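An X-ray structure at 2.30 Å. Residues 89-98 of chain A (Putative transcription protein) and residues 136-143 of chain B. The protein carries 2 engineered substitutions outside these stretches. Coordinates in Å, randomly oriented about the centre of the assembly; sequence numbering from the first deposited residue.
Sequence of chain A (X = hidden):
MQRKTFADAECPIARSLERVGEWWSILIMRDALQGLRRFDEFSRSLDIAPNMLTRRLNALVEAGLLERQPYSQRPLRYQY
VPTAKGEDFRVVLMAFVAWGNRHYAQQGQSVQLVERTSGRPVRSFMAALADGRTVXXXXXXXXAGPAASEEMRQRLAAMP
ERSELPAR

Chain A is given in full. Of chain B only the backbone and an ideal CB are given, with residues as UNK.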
# COMPACT_ATOMS: atom_id res chain seq x y z
N PHE A 89 -4.73 -5.06 7.17
CA PHE A 89 -4.07 -4.78 5.92
C PHE A 89 -5.04 -4.59 4.76
O PHE A 89 -4.62 -4.00 3.75
CB PHE A 89 -3.01 -5.84 5.59
CG PHE A 89 -1.85 -5.33 4.81
CD1 PHE A 89 -1.06 -4.30 5.32
CD2 PHE A 89 -1.52 -5.88 3.58
CE1 PHE A 89 0.04 -3.84 4.62
CE2 PHE A 89 -0.41 -5.43 2.87
CZ PHE A 89 0.35 -4.40 3.37
N ARG A 90 -6.31 -5.02 4.92
CA ARG A 90 -7.35 -4.84 3.89
C ARG A 90 -7.26 -3.52 3.18
O ARG A 90 -7.41 -3.45 1.99
CB ARG A 90 -8.78 -4.82 4.46
CG ARG A 90 -9.39 -6.18 4.80
CD ARG A 90 -10.84 -6.33 4.24
NE ARG A 90 -10.84 -7.11 3.00
CZ ARG A 90 -11.92 -7.44 2.30
NH1 ARG A 90 -13.14 -7.05 2.68
NH2 ARG A 90 -11.78 -8.16 1.19
N VAL A 91 -7.06 -2.45 3.93
CA VAL A 91 -7.15 -1.12 3.36
C VAL A 91 -6.01 -0.88 2.41
O VAL A 91 -6.17 -0.18 1.42
CB VAL A 91 -7.10 -0.08 4.48
CG1 VAL A 91 -7.10 1.37 3.96
CG2 VAL A 91 -8.29 -0.32 5.39
N VAL A 92 -4.85 -1.45 2.73
CA VAL A 92 -3.70 -1.35 1.88
C VAL A 92 -3.95 -2.18 0.60
O VAL A 92 -3.67 -1.71 -0.48
CB VAL A 92 -2.43 -1.83 2.64
CG1 VAL A 92 -1.25 -2.06 1.69
CG2 VAL A 92 -2.08 -0.89 3.80
N LEU A 93 -4.45 -3.41 0.73
CA LEU A 93 -4.73 -4.21 -0.47
C LEU A 93 -5.68 -3.48 -1.38
O LEU A 93 -5.44 -3.39 -2.59
CB LEU A 93 -5.30 -5.60 -0.20
CG LEU A 93 -4.59 -6.59 0.73
CD1 LEU A 93 -5.48 -7.84 0.86
CD2 LEU A 93 -3.10 -6.94 0.35
N MSE A 94 -6.75 -2.95 -0.80
CA MSE A 94 -7.73 -2.21 -1.58
C MSE A 94 -7.15 -0.93 -2.18
O MSE A 94 -7.48 -0.57 -3.33
CB MSE A 94 -8.94 -1.89 -0.75
CG MSE A 94 -9.68 -3.13 -0.38
SE MSE A 94 -11.26 -2.77 0.69
CE MSE A 94 -12.26 -4.30 0.09
N ALA A 95 -6.29 -0.25 -1.43
CA ALA A 95 -5.67 0.94 -1.99
C ALA A 95 -4.79 0.58 -3.21
O ALA A 95 -4.78 1.34 -4.20
CB ALA A 95 -4.86 1.74 -0.94
N PHE A 96 -4.07 -0.55 -3.14
CA PHE A 96 -3.23 -0.97 -4.28
C PHE A 96 -4.08 -1.32 -5.48
O PHE A 96 -3.69 -1.00 -6.59
CB PHE A 96 -2.39 -2.20 -3.98
CG PHE A 96 -1.05 -1.91 -3.42
CD1 PHE A 96 -0.07 -1.36 -4.21
CD2 PHE A 96 -0.77 -2.22 -2.09
CE1 PHE A 96 1.23 -1.14 -3.70
CE2 PHE A 96 0.50 -1.99 -1.56
CZ PHE A 96 1.52 -1.44 -2.38
N VAL A 97 -5.21 -2.00 -5.27
CA VAL A 97 -6.08 -2.19 -6.37
C VAL A 97 -6.67 -0.92 -6.97
O VAL A 97 -6.67 -0.83 -8.20
CB VAL A 97 -7.05 -3.42 -6.30
CG1 VAL A 97 -7.03 -4.18 -5.03
CG2 VAL A 97 -8.44 -3.11 -6.82
N ALA A 98 -7.12 0.04 -6.17
CA ALA A 98 -7.61 1.30 -6.69
C ALA A 98 -6.51 1.96 -7.48
O ALA A 98 -6.74 2.42 -8.60
CB ALA A 98 -8.11 2.24 -5.54
N UNK B 136 -18.12 2.24 4.50
CA UNK B 136 -16.87 1.78 5.09
C UNK B 136 -16.23 0.70 4.25
O UNK B 136 -16.92 -0.03 3.54
CB UNK B 136 -17.11 1.26 6.51
N UNK B 137 -14.91 0.61 4.35
CA UNK B 137 -14.17 -0.39 3.61
C UNK B 137 -14.53 -1.86 3.92
O UNK B 137 -14.54 -2.69 3.01
CB UNK B 137 -12.68 -0.18 3.88
N UNK B 138 -14.84 -2.14 5.19
CA UNK B 138 -15.32 -3.47 5.61
C UNK B 138 -16.47 -3.92 4.71
O UNK B 138 -16.70 -5.13 4.54
CB UNK B 138 -15.77 -3.45 7.07
N UNK B 139 -17.19 -2.93 4.17
CA UNK B 139 -18.35 -3.20 3.34
C UNK B 139 -18.06 -3.37 1.84
O UNK B 139 -18.99 -3.58 1.05
CB UNK B 139 -19.36 -2.06 3.53
N UNK B 140 -16.79 -3.29 1.47
CA UNK B 140 -16.35 -3.41 0.08
C UNK B 140 -15.63 -4.72 -0.16
O UNK B 140 -15.15 -5.35 0.78
CB UNK B 140 -15.44 -2.24 -0.30
N UNK B 141 -15.48 -5.08 -1.42
CA UNK B 141 -14.74 -6.28 -1.77
C UNK B 141 -13.95 -6.15 -3.08
O UNK B 141 -14.29 -5.35 -3.95
CB UNK B 141 -15.71 -7.46 -1.87
N UNK B 142 -12.89 -6.96 -3.20
CA UNK B 142 -12.14 -7.10 -4.42
C UNK B 142 -12.73 -8.25 -5.22
O UNK B 142 -12.95 -9.33 -4.68
CB UNK B 142 -10.65 -7.33 -4.13
N UNK B 143 -13.04 -8.03 -6.50
CA UNK B 143 -13.66 -9.06 -7.30
C UNK B 143 -13.21 -8.98 -8.74
O UNK B 143 -12.51 -8.05 -9.12
CB UNK B 143 -15.18 -8.96 -7.22

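Chain A presents one side of a helix, whose residues R90(A), V91(A), M94(A) and V97(A) reach chain B; each position of chain B can be tested against that surface before its residue is named.

At position 136 nothing of the chain A stretch lies within 5.5 Å of the ideal CB, so contact sets no demand. Phi/psi of -67/153 is extended and compatible with most residues, proline included. The deposited residue is P136(B), which makes no contact with the helix.

Position 137 is far more constrained. Its CA-to-CB bond points toward the helix, and the ideal CB lies 4.3 Å from SE of M94(A) and 4.6 Å from CG2 of V91(A). Both neighbours are apolar and already near contact distance, so a side chain here would pack against them; leucine, isoleucine, valine or methionine would suit, whereas a charge would find no partner in these two side chains. The residue is L137(B). Its CD2 packs 3.7 Å from CG2 of V91(A) and its CG 4.0 Å from SE of M94(A), so the one side chain touches two residues about a helical turn apart.

Positions 138 and 139 continue the 3-10 segment, and both CB atoms point away, with nothing of chain A within 5.5 Å. Polar residues of many kinds would serve. They are E138(B) and Q139(B). Although E138(B) is acidic and R90(A) is nearby, it is the backbone that comes closer: O of E138(B) is 4.5 Å from NH1 of R90(A), at the guanidinium edge, while the glutamate side chain stays at least 6.3 Å from the helix.

At position 140 the chain becomes a strand (phi/psi -108/164). CA-to-CB points sideways, yet the ideal CB is only 3.8 Å from CE of M94(A). A small or modest side chain is the simplest fit: alanine, serine, cysteine or valine. The residue is C140(B), with CB 3.7 Å from CE of M94(A). Its backbone matters too, since its O lies 3.2 Å from CE of M94(A) and also 3.2 Å from NH1 of R90(A).

Position 141 turns its CB away, 5.0 Å from NH2 of R90(A) and 5.1 Å from CE of M94(A). The extended backbone, -145/155, accommodates beta-branched residues, and threonine, serine or valine would all be reasonable. T141(B) is found, in the t rotamer; its backbone N approaches CE of M94(A) at 3.6 Å, and its OG1 gives a weak hydrogen bond to the backbone O of position 142 at 3.4 Å.

Position 142 points back toward the helix. The ideal CB is 4.9 Å from CG1 of V97(A) and 5.4 Å from CE of M94(A), an apolar setting suited to valine, isoleucine or leucine. V142(B), with chi1 at 164° (t), places CG2 3.8 Å from CG1 of V97(A) and 4.3 Å from CG of M94(A).

Position 143 is out of reach, so chain A leaves the choice open. Q143(B) occupies it, its NE2 hydrogen-bonded elsewhere in the structure.

Chain B 136-143: PLEQCTVQ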
# COMPACT_ATOMS: atom_id res chain seq x y z
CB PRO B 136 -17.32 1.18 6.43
CG PRO B 136 -18.76 0.88 6.26
CD PRO B 136 -19.29 1.96 5.36
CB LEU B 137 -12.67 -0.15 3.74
CG LEU B 137 -12.13 0.63 2.56
CD1 LEU B 137 -12.67 2.01 2.56
CD2 LEU B 137 -10.64 0.68 2.70
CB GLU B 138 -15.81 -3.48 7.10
CG GLU B 138 -17.28 -2.97 7.31
CD GLU B 138 -17.77 -2.92 8.77
OE1 GLU B 138 -17.72 -3.97 9.49
OE2 GLU B 138 -18.26 -1.83 9.17
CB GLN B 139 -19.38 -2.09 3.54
CG GLN B 139 -20.39 -2.38 4.63
CD GLN B 139 -21.40 -1.30 4.74
OE1 GLN B 139 -21.52 -0.68 5.79
NE2 GLN B 139 -22.15 -1.06 3.66
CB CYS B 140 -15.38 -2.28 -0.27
SG CYS B 140 -16.15 -0.70 -0.22
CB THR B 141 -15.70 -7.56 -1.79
OG1 THR B 141 -14.95 -8.75 -2.02
CG2 THR B 141 -16.75 -7.47 -2.86
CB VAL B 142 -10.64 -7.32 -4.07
CG1 VAL B 142 -9.84 -7.87 -5.25
CG2 VAL B 142 -10.03 -6.04 -3.54
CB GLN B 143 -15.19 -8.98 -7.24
CG GLN B 143 -15.69 -7.69 -7.85
CD GLN B 143 -17.14 -7.74 -8.20
OE1 GLN B 143 -17.93 -8.40 -7.53
NE2 GLN B 143 -17.51 -7.01 -9.25
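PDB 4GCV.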